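Local coordinates for RNA-dependent RNA polymerase (Farallon virus, PDB 6DX5), which carries an N-terminal viral OTU-type cysteine protease domain, the part present here, with deubiquitinase activity, and as a whole probably serves as the RNA-directed RNA polymerase, at residues A[4-9]-A[160-165]; A[34-39]-A[55-60]; A[62-67]-A[111-116]. One frame throughout, in Å; residues are numbered along the deposited sequence.

Interaction 1: residues A[4-9]-A[160-165]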
ATOM      1  N   ILE A   4      -5.087  20.059   3.322  1.00 77.97           N
ATOM      2  CA  ILE A   4      -4.419  18.806   3.646  1.00 73.90           C
ATOM      3  C   ILE A   4      -3.034  18.811   3.013  1.00 74.40           C
ATOM      4  O   ILE A   4      -2.877  19.230   1.859  1.00 70.92           O
ATOM      5  CB  ILE A   4      -5.245  17.612   3.128  1.00 60.59           C
ATOM      6  CG1 ILE A   4      -6.675  17.656   3.691  1.00 59.53           C
ATOM      7  CG2 ILE A   4      -4.509  16.289   3.348  1.00 51.66           C
ATOM      8  CD1 ILE A   4      -7.682  17.010   2.761  1.00 51.14           C
ATOM      9  N   ASN A   5      -2.030  18.335   3.748  1.00 73.99           N
ATOM     10  CA  ASN A   5      -0.691  18.246   3.190  1.00 72.32           C
ATOM     11  C   ASN A   5      -0.448  16.808   2.732  1.00 63.49           C
ATOM     12  O   ASN A   5      -0.462  15.863   3.528  1.00 60.91           O
ATOM     13  CB  ASN A   5       0.371  18.761   4.166  1.00 88.31           C
ATOM     14  CG  ASN A   5       0.957  17.684   5.037  1.00 95.62           C
ATOM     15  OD1 ASN A   5       1.984  17.083   4.699  1.00 94.03           O
ATOM     16  ND2 ASN A   5       0.317  17.431   6.171  1.00100.02           N
ATOM     17  N   TRP A   6      -0.280  16.657   1.433  1.00 52.81           N
ATOM     18  CA  TRP A   6      -0.124  15.378   0.778  1.00 46.47           C
ATOM     19  C   TRP A   6       1.357  15.060   0.649  1.00 48.77           C
ATOM     20  O   TRP A   6       2.145  15.932   0.270  1.00 59.53           O
ATOM     21  CB  TRP A   6      -0.790  15.445  -0.597  1.00 46.69           C
ATOM     22  CG  TRP A   6      -2.278  15.588  -0.524  1.00 44.45           C
ATOM     23  CD1 TRP A   6      -3.033  16.726  -0.743  1.00 41.71           C
ATOM     24  CD2 TRP A   6      -3.201  14.548  -0.197  1.00 37.87           C
ATOM     25  NE1 TRP A   6      -4.375  16.451  -0.564  1.00 39.95           N
ATOM     26  CE2 TRP A   6      -4.513  15.124  -0.234  1.00 36.00           C
ATOM     27  CE3 TRP A   6      -3.056  13.187   0.105  1.00 28.11           C
ATOM     28  CZ2 TRP A   6      -5.664  14.382   0.038  1.00 35.28           C
ATOM     29  CZ3 TRP A   6      -4.192  12.455   0.407  1.00 30.64           C
ATOM     30  CH2 TRP A   6      -5.492  13.059   0.381  1.00 33.32           C
ATOM     31  N   GLN A   7       1.738  13.831   0.994  1.00 55.75           N
ATOM     32  CA  GLN A   7       3.108  13.351   0.849  1.00 60.86           C
ATOM     33  C   GLN A   7       3.182  12.447  -0.368  1.00 57.08           C
ATOM     34  O   GLN A   7       2.351  11.536  -0.508  1.00 49.26           O
ATOM     35  CB  GLN A   7       3.570  12.579   2.089  1.00 68.13           C
ATOM     36  CG  GLN A   7       3.579  13.411   3.371  1.00 82.48           C
ATOM     37  CD  GLN A   7       4.607  14.546   3.329  1.00 95.98           C
ATOM     38  OE1 GLN A   7       5.829  14.313   3.335  1.00 97.19           O
ATOM     39  NE2 GLN A   7       4.108  15.788   3.265  1.00100.79           N
ATOM     40  N   LEU A   8       4.161  12.690  -1.248  1.00 54.54           N
ATOM     41  CA  LEU A   8       4.336  11.783  -2.373  1.00 45.23           C
ATOM     42  C   LEU A   8       4.665  10.396  -1.839  1.00 45.81           C
ATOM     43  O   LEU A   8       5.417  10.225  -0.876  1.00 54.97           O
ATOM     44  CB  LEU A   8       5.421  12.270  -3.343  1.00 45.86           C
ATOM     45  CG  LEU A   8       5.352  11.616  -4.737  1.00 43.60           C
ATOM     46  CD1 LEU A   8       4.265  12.185  -5.659  1.00 41.35           C
ATOM     47  CD2 LEU A   8       6.668  11.731  -5.419  1.00 54.99           C
ATOM     48  N   PHE A   9       4.071   9.404  -2.448  1.00 43.98           N
ATOM     49  CA  PHE A   9       4.100   8.050  -1.931  1.00 48.65           C
ATOM     50  C   PHE A   9       4.384   7.042  -3.030  1.00 48.45           C
ATOM     51  O   PHE A   9       4.728   5.897  -2.737  1.00 49.82           O
ATOM     52  CB  PHE A   9       2.739   7.788  -1.269  1.00 54.82           C
ATOM     53  CG  PHE A   9       2.569   6.446  -0.652  1.00 65.17           C
ATOM     54  CD1 PHE A   9       3.297   6.072   0.458  1.00 71.68           C
ATOM     55  CD2 PHE A   9       1.591   5.588  -1.131  1.00 73.64           C
ATOM     56  CE1 PHE A   9       3.092   4.832   1.053  1.00 78.90           C
ATOM     57  CE2 PHE A   9       1.381   4.359  -0.556  1.00 77.63           C
ATOM     58  CZ  PHE A   9       2.129   3.974   0.539  1.00 78.52           C
ATOM     59  N   ASP A 160      -5.058  16.734  -8.149  1.00 36.54           N
ATOM     60  CA  ASP A 160      -6.091  17.700  -7.778  1.00 39.10           C
ATOM     61  C   ASP A 160      -6.383  17.647  -6.280  1.00 39.14           C
ATOM     62  O   ASP A 160      -6.044  16.685  -5.579  1.00 34.44           O
ATOM     63  CB  ASP A 160      -7.395  17.444  -8.535  1.00 47.44           C
ATOM     64  CG  ASP A 160      -7.309  17.813 -10.005  1.00 67.29           C
ATOM     65  OD1 ASP A 160      -6.890  18.962 -10.309  1.00 75.92           O
ATOM     66  OD2 ASP A 160      -7.673  16.945 -10.848  1.00 72.98           O
ATOM     67  N   SER A 161      -7.052  18.689  -5.801  1.00 34.31           N
ATOM     68  CA  SER A 161      -7.459  18.756  -4.417  1.00 35.03           C
ATOM     69  C   SER A 161      -8.721  17.931  -4.211  1.00 37.69           C
ATOM     70  O   SER A 161      -9.433  17.574  -5.171  1.00 32.63           O
ATOM     71  CB  SER A 161      -7.735  20.196  -4.003  1.00 39.75           C
ATOM     72  OG  SER A 161      -8.678  20.711  -4.906  1.00 48.21           O
ATOM     73  N   VAL A 162      -8.987  17.634  -2.926  1.00 32.78           N
ATOM     74  CA  VAL A 162     -10.160  16.840  -2.563  1.00 37.42           C
ATOM     75  C   VAL A 162     -11.435  17.347  -3.216  1.00 28.67           C
ATOM     76  O   VAL A 162     -12.181  16.527  -3.777  1.00 33.30           O
ATOM     77  CB  VAL A 162     -10.269  16.730  -1.030  1.00 34.21           C
ATOM     78  CG1 VAL A 162     -11.631  16.217  -0.645  1.00 28.15           C
ATOM     79  CG2 VAL A 162      -9.133  15.819  -0.519  1.00 27.26           C
ATOM     80  N   PRO A 163     -11.769  18.643  -3.169  1.00 40.33           N
ATOM     81  CA  PRO A 163     -13.062  19.068  -3.748  1.00 37.12           C
ATOM     82  C   PRO A 163     -13.111  18.950  -5.277  1.00 40.67           C
ATOM     83  O   PRO A 163     -14.211  18.929  -5.857  1.00 34.31           O
ATOM     84  CB  PRO A 163     -13.215  20.521  -3.260  1.00 38.55           C
ATOM     85  CG  PRO A 163     -11.867  20.947  -2.852  1.00 43.43           C
ATOM     86  CD  PRO A 163     -11.137  19.724  -2.390  1.00 38.23           C
ATOM     87  N   ARG A 164     -11.961  18.798  -5.940  1.00 33.79           N
ATOM     88  CA  ARG A 164     -11.908  18.629  -7.379  1.00 38.89           C
ATOM     89  C   ARG A 164     -11.632  17.170  -7.772  1.00 38.68           C
ATOM     90  O   ARG A 164     -11.272  16.888  -8.915  1.00 37.89           O
ATOM     91  CB  ARG A 164     -10.854  19.575  -7.940  1.00 47.15           C
ATOM     92  CG  ARG A 164     -11.289  21.039  -7.945  1.00 55.79           C
ATOM     93  CD  ARG A 164     -11.808  21.413  -9.343  1.00 72.36           C
ATOM     94  NE  ARG A 164     -10.738  21.412 -10.357  1.00 84.12           N
ATOM     95  CZ  ARG A 164     -10.918  21.154 -11.655  1.00 85.31           C
ATOM     96  NH1 ARG A 164     -12.133  20.855 -12.115  1.00 83.70           N
ATOM     97  NH2 ARG A 164      -9.879  21.175 -12.491  1.00 83.93           N
ATOM     98  N   ALA A 165     -11.788  16.236  -6.842  1.00 28.38           N
ATOM     99  CA  ALA A 165     -11.452  14.841  -7.056  1.00 24.13           C
ATOM    100  C   ALA A 165     -12.699  13.960  -6.929  1.00 23.87           C
ATOM    101  O   ALA A 165     -13.764  14.395  -6.492  1.00 27.59           O
ATOM    102  CB  ALA A 165     -10.390  14.403  -6.046  1.00 24.25           C
TER
HETATM  103  O   HOH W   1      -6.844  18.561  -0.883  1.00 26.69           O
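Ile4 and Trp6, from the N-terminal run that leads into strand 7-10, meet Val162 in the loop between strands 151-157 and 166-171. From CB, Ile4 forks: CG2, anti to the backbone N, lies over one face of the Trp6 indole, 3.7 Å above its plane and offset toward the rim. The other branch runs through CG1, anti to the carbonyl carbon (chi1 -56°), and ends at CD1, which touches Val162 CG2 at 3.8 Å. A branched isoleucine suits the place because its two arms serve two neighbours at once.

The same Val162 methyl also stands at the indole edge, near the ring plane, 3.8 Å from Trp6 CZ2. Beside it, a water bridges the segments, accepting from Trp6 NE1 at 3.3 Å and from Val162 N at 3.1 Å. Lys156 makes a cation-pi contact with the indole, and Val162 packs on Trp143 of strand 140-145. The turn that carries Val162 is closed by Arg164 N to Ser161 O (2.9 Å), and it leads into Pro163, Arg164 and Ala165, which with Phe166 line a site occupied by DTT.

Between the segments themselves, the chemistry is thus apolar touch plus one shared water, which accepts from one backbone N-H (Val162) and one indole N-H (Trp6); this implies a modest attachment of the run leading into the edge strand to this loop.

Interaction 2: residues A[34-39]-A[55-60]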
ATOM      1  N   ASP A  34     -20.952  -6.369  -4.219  1.00 33.63           N
ATOM      2  CA  ASP A  34     -20.278  -7.500  -4.850  1.00 36.88           C
ATOM      3  C   ASP A  34     -18.817  -7.107  -5.121  1.00 34.38           C
ATOM      4  O   ASP A  34     -18.344  -6.055  -4.659  1.00 38.17           O
ATOM      5  CB  ASP A  34     -21.030  -7.945  -6.118  1.00 41.10           C
ATOM      6  CG  ASP A  34     -21.211  -6.805  -7.160  1.00 40.36           C
ATOM      7  OD1 ASP A  34     -22.035  -6.959  -8.113  1.00 43.66           O
ATOM      8  OD2 ASP A  34     -20.528  -5.765  -7.048  1.00 35.31           O
ATOM      9  N   GLY A  35     -18.096  -7.952  -5.864  1.00 33.22           N
ATOM     10  CA  GLY A  35     -16.688  -7.713  -6.160  1.00 28.91           C
ATOM     11  C   GLY A  35     -16.427  -6.541  -7.094  1.00 36.53           C
ATOM     12  O   GLY A  35     -15.262  -6.125  -7.230  1.00 30.79           O
ATOM     13  N   ASN A  36     -17.482  -5.999  -7.733  1.00 32.70           N
ATOM     14  CA  ASN A  36     -17.370  -4.823  -8.606  1.00 27.56           C
ATOM     15  C   ASN A  36     -17.615  -3.490  -7.886  1.00 22.73           C
ATOM     16  O   ASN A  36     -17.734  -2.451  -8.553  1.00 20.26           O
ATOM     17  CB  ASN A  36     -18.336  -4.952  -9.781  1.00 21.73           C
ATOM     18  CG  ASN A  36     -17.888  -6.007 -10.746  1.00 24.28           C
ATOM     19  OD1 ASN A  36     -18.677  -6.836 -11.257  1.00 30.87           O
ATOM     20  ND2 ASN A  36     -16.596  -6.031 -10.963  1.00 25.19           N
ATOM     21  N   CYS A  37     -17.662  -3.486  -6.544  1.00 18.95           N
ATOM     22  CA  CYS A  37     -18.074  -2.268  -5.845  1.00 18.82           C
ATOM     23  C   CYS A  37     -17.123  -1.086  -6.101  1.00 18.59           C
ATOM     24  O   CYS A  37     -17.598   0.067  -6.175  1.00 22.75           O
ATOM     25  CB  CYS A  37     -18.238  -2.519  -4.333  1.00 23.07           C
ATOM     26  SG  CYS A  37     -16.721  -3.221  -3.465  1.00 32.53           S
ATOM     27  N   PHE A  38     -15.798  -1.315  -6.240  1.00 20.00           N
ATOM     28  CA  PHE A  38     -14.932  -0.190  -6.610  1.00 20.03           C
ATOM     29  C   PHE A  38     -15.343   0.379  -7.960  1.00 24.58           C
ATOM     30  O   PHE A  38     -15.512   1.599  -8.112  1.00 18.41           O
ATOM     31  CB  PHE A  38     -13.442  -0.566  -6.674  1.00 21.51           C
ATOM     32  CG  PHE A  38     -12.599   0.581  -7.206  1.00 25.98           C
ATOM     33  CD1 PHE A  38     -12.178   0.625  -8.539  1.00 33.24           C
ATOM     34  CD2 PHE A  38     -12.332   1.688  -6.412  1.00 27.77           C
ATOM     35  CE1 PHE A  38     -11.481   1.728  -9.032  1.00 30.58           C
ATOM     36  CE2 PHE A  38     -11.614   2.789  -6.908  1.00 29.37           C
ATOM     37  CZ  PHE A  38     -11.222   2.804  -8.213  1.00 31.87           C
ATOM     38  N   PHE A  39     -15.508  -0.487  -8.963  1.00 18.93           N
ATOM     39  CA  PHE A  39     -15.930   0.020 -10.272  1.00 18.76           C
ATOM     40  C   PHE A  39     -17.275   0.723 -10.166  1.00 20.70           C
ATOM     41  O   PHE A  39     -17.490   1.757 -10.814  1.00 21.28           O
ATOM     42  CB  PHE A  39     -15.977  -1.130 -11.302  1.00 16.69           C
ATOM     43  CG  PHE A  39     -14.650  -1.832 -11.482  1.00 18.83           C
ATOM     44  CD1 PHE A  39     -13.487  -1.095 -11.745  1.00 17.56           C
ATOM     45  CD2 PHE A  39     -14.550  -3.220 -11.346  1.00 22.30           C
ATOM     46  CE1 PHE A  39     -12.230  -1.733 -11.910  1.00 20.72           C
ATOM     47  CE2 PHE A  39     -13.311  -3.877 -11.499  1.00 23.61           C
ATOM     48  CZ  PHE A  39     -12.134  -3.116 -11.789  1.00 24.34           C
ATOM     49  N   THR A  55     -18.054  -0.447 -18.108  1.00 23.82           N
ATOM     50  CA  THR A  55     -17.261   0.480 -18.915  1.00 21.74           C
ATOM     51  C   THR A  55     -16.068   1.002 -18.120  1.00 26.43           C
ATOM     52  O   THR A  55     -14.968   1.177 -18.653  1.00 25.11           O
ATOM     53  CB  THR A  55     -18.165   1.607 -19.364  1.00 21.20           C
ATOM     54  OG1 THR A  55     -19.253   1.040 -20.102  1.00 25.65           O
ATOM     55  CG2 THR A  55     -17.428   2.665 -20.206  1.00 22.68           C
ATOM     56  N   VAL A  56     -16.264   1.234 -16.828  1.00 23.10           N
ATOM     57  CA  VAL A  56     -15.156   1.644 -15.974  1.00 22.64           C
ATOM     58  C   VAL A  56     -14.116   0.526 -15.908  1.00 26.26           C
ATOM     59  O   VAL A  56     -12.913   0.758 -16.056  1.00 23.18           O
ATOM     60  CB  VAL A  56     -15.688   2.018 -14.565  1.00 22.14           C
ATOM     61  CG1 VAL A  56     -14.499   2.176 -13.604  1.00 15.13           C
ATOM     62  CG2 VAL A  56     -16.510   3.322 -14.643  1.00 16.94           C
ATOM     63  N   LYS A  57     -14.567  -0.710 -15.674  1.00 18.80           N
ATOM     64  CA  LYS A  57     -13.641  -1.815 -15.652  1.00 19.70           C
ATOM     65  C   LYS A  57     -12.896  -1.916 -16.998  1.00 27.82           C
ATOM     66  O   LYS A  57     -11.668  -2.065 -17.030  1.00 23.41           O
ATOM     67  CB  LYS A  57     -14.395  -3.104 -15.366  1.00 20.21           C
ATOM     68  CG  LYS A  57     -13.483  -4.351 -15.284  1.00 19.28           C
ATOM     69  CD  LYS A  57     -14.278  -5.596 -14.743  1.00 21.22           C
ATOM     70  CE  LYS A  57     -13.313  -6.830 -14.678  1.00 24.78           C
ATOM     71  NZ  LYS A  57     -13.932  -8.162 -14.354  1.00 25.61           N
ATOM     72  N   GLY A  58     -13.646  -1.878 -18.110  1.00 24.85           N
ATOM     73  CA  GLY A  58     -13.040  -1.955 -19.439  1.00 24.16           C
ATOM     74  C   GLY A  58     -12.036  -0.831 -19.663  1.00 25.31           C
ATOM     75  O   GLY A  58     -11.002  -1.028 -20.294  1.00 24.49           O
ATOM     76  N   THR A  59     -12.307   0.353 -19.104  1.00 23.35           N
ATOM     77  CA  THR A  59     -11.366   1.458 -19.213  1.00 20.18           C
ATOM     78  C   THR A  59     -10.067   1.132 -18.502  1.00 23.78           C
ATOM     79  O   THR A  59      -8.979   1.299 -19.067  1.00 29.19           O
ATOM     80  CB  THR A  59     -12.010   2.721 -18.668  1.00 22.36           C
ATOM     81  OG1 THR A  59     -13.193   2.957 -19.445  1.00 29.47           O
ATOM     82  CG2 THR A  59     -11.046   3.948 -18.746  1.00 18.90           C
ATOM     83  N   ALA A  60     -10.167   0.605 -17.287  1.00 22.11           N
ATOM     84  CA  ALA A  60      -8.985   0.307 -16.503  1.00 18.55           C
ATOM     85  C   ALA A  60      -8.145  -0.751 -17.186  1.00 18.72           C
ATOM     86  O   ALA A  60      -6.940  -0.570 -17.368  1.00 23.70           O
ATOM     87  CB  ALA A  60      -9.381  -0.153 -15.092  1.00 16.55           C
TER
HETATM   88  O   HOH W   2     -14.583  -7.608 -11.848  1.00 29.79           O
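Phe39 has CG anti to its carbonyl carbon (chi1 -59°), which turns the ring toward helix 53-66, while Lys57 has CG anti to its backbone N (chi1 -178°) and stays extended beyond, so that its methylenes run across the ring. Lys57 CB sits over the centre of one face, 3.9 Å from the Phe39 ring centroid and only 6° off the normal, a CH-pi contact. Further out, Lys57 CD lies 3.8 Å from Phe39 CE2. A lysine suits this place because its long apolar stem can cover an aromatic face while the ammonium reaches water. Val56 CG1 approaches the same ring obliquely, 3.9 Å from Phe39 CD1, and its compact beta-branched side chain also packs on Phe42, Ala43 and Phe47.

Residues 34-37 read Asp-Gly-Asn-Cys, the signature of OTU proteases, whose cysteine is the nucleophile in relatives; consistent with that role, Cys37 begins helix 37-47 and its side chain touches His174. The approach to the helix is a type I turn from Asp34 to Cys37, reinforced by an Asx turn in which Asp34 OD2 accepts from Asn36 N at 3.1 Å, met from above the carboxylate plane.

Asn36 ND2 lies at the edge of the Phe39 ring, in its plane, and gives a hydrogen to a water 2.7 Å away. That water accepts from Lys57 NZ too, at 2.6 Å, while NZ has weak bonds to Ala117 O and Lys119 O.

Interaction 3: residues A[62-67]-A[111-116]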
ATOM      1  N   GLY A  62      -8.212  -1.754 -20.405  1.00 23.64           N
ATOM      2  CA  GLY A  62      -7.675  -1.332 -21.701  1.00 27.97           C
ATOM      3  C   GLY A  62      -6.470  -0.424 -21.512  1.00 30.11           C
ATOM      4  O   GLY A  62      -5.474  -0.532 -22.224  1.00 28.29           O
ATOM      5  N   TYR A  63      -6.548   0.471 -20.516  1.00 29.22           N
ATOM      6  CA  TYR A  63      -5.403   1.281 -20.146  1.00 27.50           C
ATOM      7  C   TYR A  63      -4.203   0.408 -19.784  1.00 27.42           C
ATOM      8  O   TYR A  63      -3.059   0.714 -20.180  1.00 22.91           O
ATOM      9  CB  TYR A  63      -5.774   2.229 -18.979  1.00 29.01           C
ATOM     10  CG  TYR A  63      -4.589   3.034 -18.505  1.00 25.78           C
ATOM     11  CD1 TYR A  63      -3.790   2.574 -17.436  1.00 20.84           C
ATOM     12  CD2 TYR A  63      -4.210   4.185 -19.176  1.00 26.95           C
ATOM     13  CE1 TYR A  63      -2.651   3.274 -17.028  1.00 26.11           C
ATOM     14  CE2 TYR A  63      -3.065   4.897 -18.783  1.00 30.28           C
ATOM     15  CZ  TYR A  63      -2.303   4.430 -17.689  1.00 31.87           C
ATOM     16  OH  TYR A  63      -1.164   5.127 -17.293  1.00 35.94           O
ATOM     17  N   ALA A  64      -4.425  -0.644 -18.984  1.00 21.06           N
ATOM     18  CA  ALA A  64      -3.298  -1.493 -18.597  1.00 26.86           C
ATOM     19  C   ALA A  64      -2.646  -2.185 -19.806  1.00 23.46           C
ATOM     20  O   ALA A  64      -1.420  -2.306 -19.860  1.00 29.62           O
ATOM     21  CB  ALA A  64      -3.751  -2.521 -17.579  1.00 23.69           C
ATOM     22  N   ARG A  65      -3.439  -2.640 -20.787  1.00 27.95           N
ATOM     23  CA  ARG A  65      -2.884  -3.279 -21.987  1.00 31.22           C
ATOM     24  C   ARG A  65      -1.934  -2.335 -22.717  1.00 34.95           C
ATOM     25  O   ARG A  65      -0.913  -2.751 -23.267  1.00 32.80           O
ATOM     26  CB  ARG A  65      -3.994  -3.708 -22.952  1.00 36.00           C
ATOM     27  CG  ARG A  65      -4.855  -4.873 -22.480  1.00 47.47           C
ATOM     28  CD  ARG A  65      -5.813  -5.444 -23.574  1.00 51.40           C
ATOM     29  NE  ARG A  65      -6.801  -6.331 -22.950  1.00 56.28           N
ATOM     30  CZ  ARG A  65      -7.990  -5.926 -22.484  1.00 58.50           C
ATOM     31  NH1 ARG A  65      -8.368  -4.653 -22.622  1.00 48.98           N
ATOM     32  NH2 ARG A  65      -8.824  -6.798 -21.904  1.00 58.09           N
ATOM     33  N   GLN A  66      -2.265  -1.064 -22.735  1.00 35.64           N
ATOM     34  CA  GLN A  66      -1.511  -0.088 -23.497  1.00 37.00           C
ATOM     35  C   GLN A  66      -0.394   0.577 -22.688  1.00 39.67           C
ATOM     36  O   GLN A  66       0.567   1.064 -23.279  1.00 33.87           O
ATOM     37  CB  GLN A  66      -2.519   0.936 -24.022  1.00 34.38           C
ATOM     38  CG  GLN A  66      -2.095   1.752 -25.142  1.00 39.99           C
ATOM     39  CD  GLN A  66      -1.488   0.926 -26.253  1.00 45.31           C
ATOM     40  OE1 GLN A  66      -0.566   1.402 -26.909  1.00 47.67           O
ATOM     41  NE2 GLN A  66      -2.020  -0.288 -26.503  1.00 44.27           N
ATOM     42  N   HIS A  67      -0.500   0.605 -21.356  1.00 29.64           N
ATOM     43  CA  HIS A  67       0.401   1.369 -20.499  1.00 34.51           C
ATOM     44  C   HIS A  67       0.898   0.532 -19.348  1.00 31.79           C
ATOM     45  O   HIS A  67       1.001   0.999 -18.213  1.00 30.52           O
ATOM     46  CB  HIS A  67      -0.276   2.628 -19.976  1.00 29.99           C
ATOM     47  CG  HIS A  67      -0.797   3.504 -21.060  1.00 43.97           C
ATOM     48  ND1 HIS A  67      -0.102   4.592 -21.539  1.00 45.23           N
ATOM     49  CD2 HIS A  67      -1.944   3.450 -21.770  1.00 31.31           C
ATOM     50  CE1 HIS A  67      -0.806   5.177 -22.493  1.00 34.64           C
ATOM     51  NE2 HIS A  67      -1.925   4.499 -22.661  1.00 41.96           N
ATOM     52  N   ASP A 111      -0.083 -10.308 -19.131  1.00 36.89           N
ATOM     53  CA  ASP A 111      -1.010 -11.407 -19.425  1.00 38.26           C
ATOM     54  C   ASP A 111      -1.515 -12.096 -18.145  1.00 42.87           C
ATOM     55  O   ASP A 111      -2.693 -12.473 -18.070  1.00 38.48           O
ATOM     56  CB  ASP A 111      -0.376 -12.434 -20.371  1.00 39.10           C
ATOM     57  CG  ASP A 111      -0.010 -11.839 -21.755  1.00 61.86           C
ATOM     58  OD1 ASP A 111       1.005 -12.301 -22.327  1.00 76.35           O
ATOM     59  OD2 ASP A 111      -0.703 -10.917 -22.268  1.00 65.06           O
ATOM     60  N   LEU A 112      -0.646 -12.273 -17.132  1.00 33.14           N
ATOM     61  CA  LEU A 112      -1.121 -12.813 -15.867  1.00 36.71           C
ATOM     62  C   LEU A 112      -2.145 -11.875 -15.223  1.00 41.23           C
ATOM     63  O   LEU A 112      -3.184 -12.326 -14.727  1.00 43.09           O
ATOM     64  CB  LEU A 112       0.046 -13.069 -14.920  1.00 33.61           C
ATOM     65  CG  LEU A 112       1.047 -14.164 -15.364  1.00 43.43           C
ATOM     66  CD1 LEU A 112       2.275 -14.176 -14.460  1.00 45.53           C
ATOM     67  CD2 LEU A 112       0.419 -15.537 -15.422  1.00 45.03           C
ATOM     68  N   TYR A 113      -1.869 -10.567 -15.222  1.00 41.45           N
ATOM     69  CA  TYR A 113      -2.819  -9.613 -14.662  1.00 34.96           C
ATOM     70  C   TYR A 113      -4.168  -9.735 -15.353  1.00 31.04           C
ATOM     71  O   TYR A 113      -5.203  -9.850 -14.692  1.00 27.34           O
ATOM     72  CB  TYR A 113      -2.287  -8.172 -14.770  1.00 32.12           C
ATOM     73  CG  TYR A 113      -3.358  -7.128 -14.473  1.00 32.51           C
ATOM     74  CD1 TYR A 113      -3.807  -6.914 -13.171  1.00 33.82           C
ATOM     75  CD2 TYR A 113      -3.945  -6.394 -15.492  1.00 32.63           C
ATOM     76  CE1 TYR A 113      -4.812  -6.007 -12.899  1.00 27.94           C
ATOM     77  CE2 TYR A 113      -4.955  -5.473 -15.226  1.00 28.04           C
ATOM     78  CZ  TYR A 113      -5.355  -5.282 -13.924  1.00 28.89           C
ATOM     79  OH  TYR A 113      -6.348  -4.382 -13.650  1.00 29.34           O
ATOM     80  N   LEU A 114      -4.178  -9.695 -16.690  1.00 30.27           N
ATOM     81  CA  LEU A 114      -5.429  -9.781 -17.435  1.00 26.66           C
ATOM     82  C   LEU A 114      -6.163 -11.094 -17.158  1.00 35.72           C
ATOM     83  O   LEU A 114      -7.398 -11.114 -17.101  1.00 38.61           O
ATOM     84  CB  LEU A 114      -5.155  -9.641 -18.941  1.00 33.22           C
ATOM     85  CG  LEU A 114      -4.607  -8.267 -19.276  1.00 32.99           C
ATOM     86  CD1 LEU A 114      -4.243  -8.177 -20.711  1.00 28.12           C
ATOM     87  CD2 LEU A 114      -5.699  -7.248 -18.877  1.00 32.70           C
ATOM     88  N   GLU A 115      -5.435 -12.206 -17.000  1.00 32.56           N
ATOM     89  CA  GLU A 115      -6.106 -13.474 -16.692  1.00 44.06           C
ATOM     90  C   GLU A 115      -6.910 -13.389 -15.394  1.00 44.92           C
ATOM     91  O   GLU A 115      -8.030 -13.915 -15.320  1.00 48.00           O
ATOM     92  CB  GLU A 115      -5.103 -14.629 -16.608  1.00 45.62           C
ATOM     93  CG  GLU A 115      -4.702 -15.178 -17.980  1.00 64.25           C
ATOM     94  CD  GLU A 115      -3.637 -16.282 -17.924  1.00 76.65           C
ATOM     95  OE1 GLU A 115      -3.580 -17.032 -16.920  1.00 78.89           O
ATOM     96  OE2 GLU A 115      -2.860 -16.388 -18.899  1.00 76.30           O
ATOM     97  N   ASP A 116      -6.361 -12.736 -14.360  1.00 38.43           N
ATOM     98  CA  ASP A 116      -7.138 -12.541 -13.139  1.00 37.48           C
ATOM     99  C   ASP A 116      -8.198 -11.479 -13.343  1.00 33.90           C
ATOM    100  O   ASP A 116      -9.373 -11.681 -12.989  1.00 35.52           O
ATOM    101  CB  ASP A 116      -6.248 -12.142 -11.962  1.00 44.23           C
ATOM    102  CG  ASP A 116      -5.425 -13.308 -11.406  1.00 54.29           C
ATOM    103  OD1 ASP A 116      -5.650 -14.496 -11.779  1.00 54.99           O
ATOM    104  OD2 ASP A 116      -4.530 -13.006 -10.583  1.00 58.24           O
TER
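Ala64 and Arg65 of helix 53-66 pack against Tyr113 and Leu114 of helix 103-117, a helix-helix contact in the helical part of the OTU domain. The backbones approach most closely at Arg65 and Leu114, whose CA atoms are 8.3 Å apart.

In sequence order the contact begins at Ala64; the preceding Tyr63 faces helix 126-136, packing on Met131, Ser134 and Ala135. Ala64 points at helix 103-117, and its CB lies 4.0 Å from Tyr113 CE2, meeting the ring obliquely. A small methyl suits the place because it lets the Tyr113 ring come close to the helix. Tyr113 CG is anti to its backbone N (chi1 168°), which sends the ring toward Ala64; the hydroxyl at its far end is hydrogen-bonded to Glu128 OE1, so the buried ring has its polar tip satisfied. It also packs on Tyr122, and the Tyr113 side chain is about 5 Å from a bound DTT, probably from the crystallisation liquor.

Arg65 follows, on the exposed border. Its chain is extended from CG to NE and crosses Leu114, with Arg65 CG 3.8 Å and Arg65 NE 3.9 Å from Leu114 CD1. Arginine fits here because its methylenes can lie against a leucine at the partly exposed margin while the charged group stays near solvent. At the end of the chain, Leu114 CD2 lies over one face of the Arg65 guanidinium.

Interaction 1 closes a loop of 150 residues, and interactions 2 and 3 are both nested inside it, one after the other. Interactions 2 and 3 share helix 53-66, whose earlier turns face the start of helix 37-47 and whose later turns face helix 103-117; their centres are about 14 Å apart. Interaction 1 lies on the opposite side of the chain's centre, about 23 Å from interaction 2 and about 27 Å from interaction 3 between centres. It links the run leading into strand 7-10, outermost within this chain, to a loop between two inner strands. The three contacts therefore lie in separate parts of the OTU domain, one beside the sheet and two among the helices.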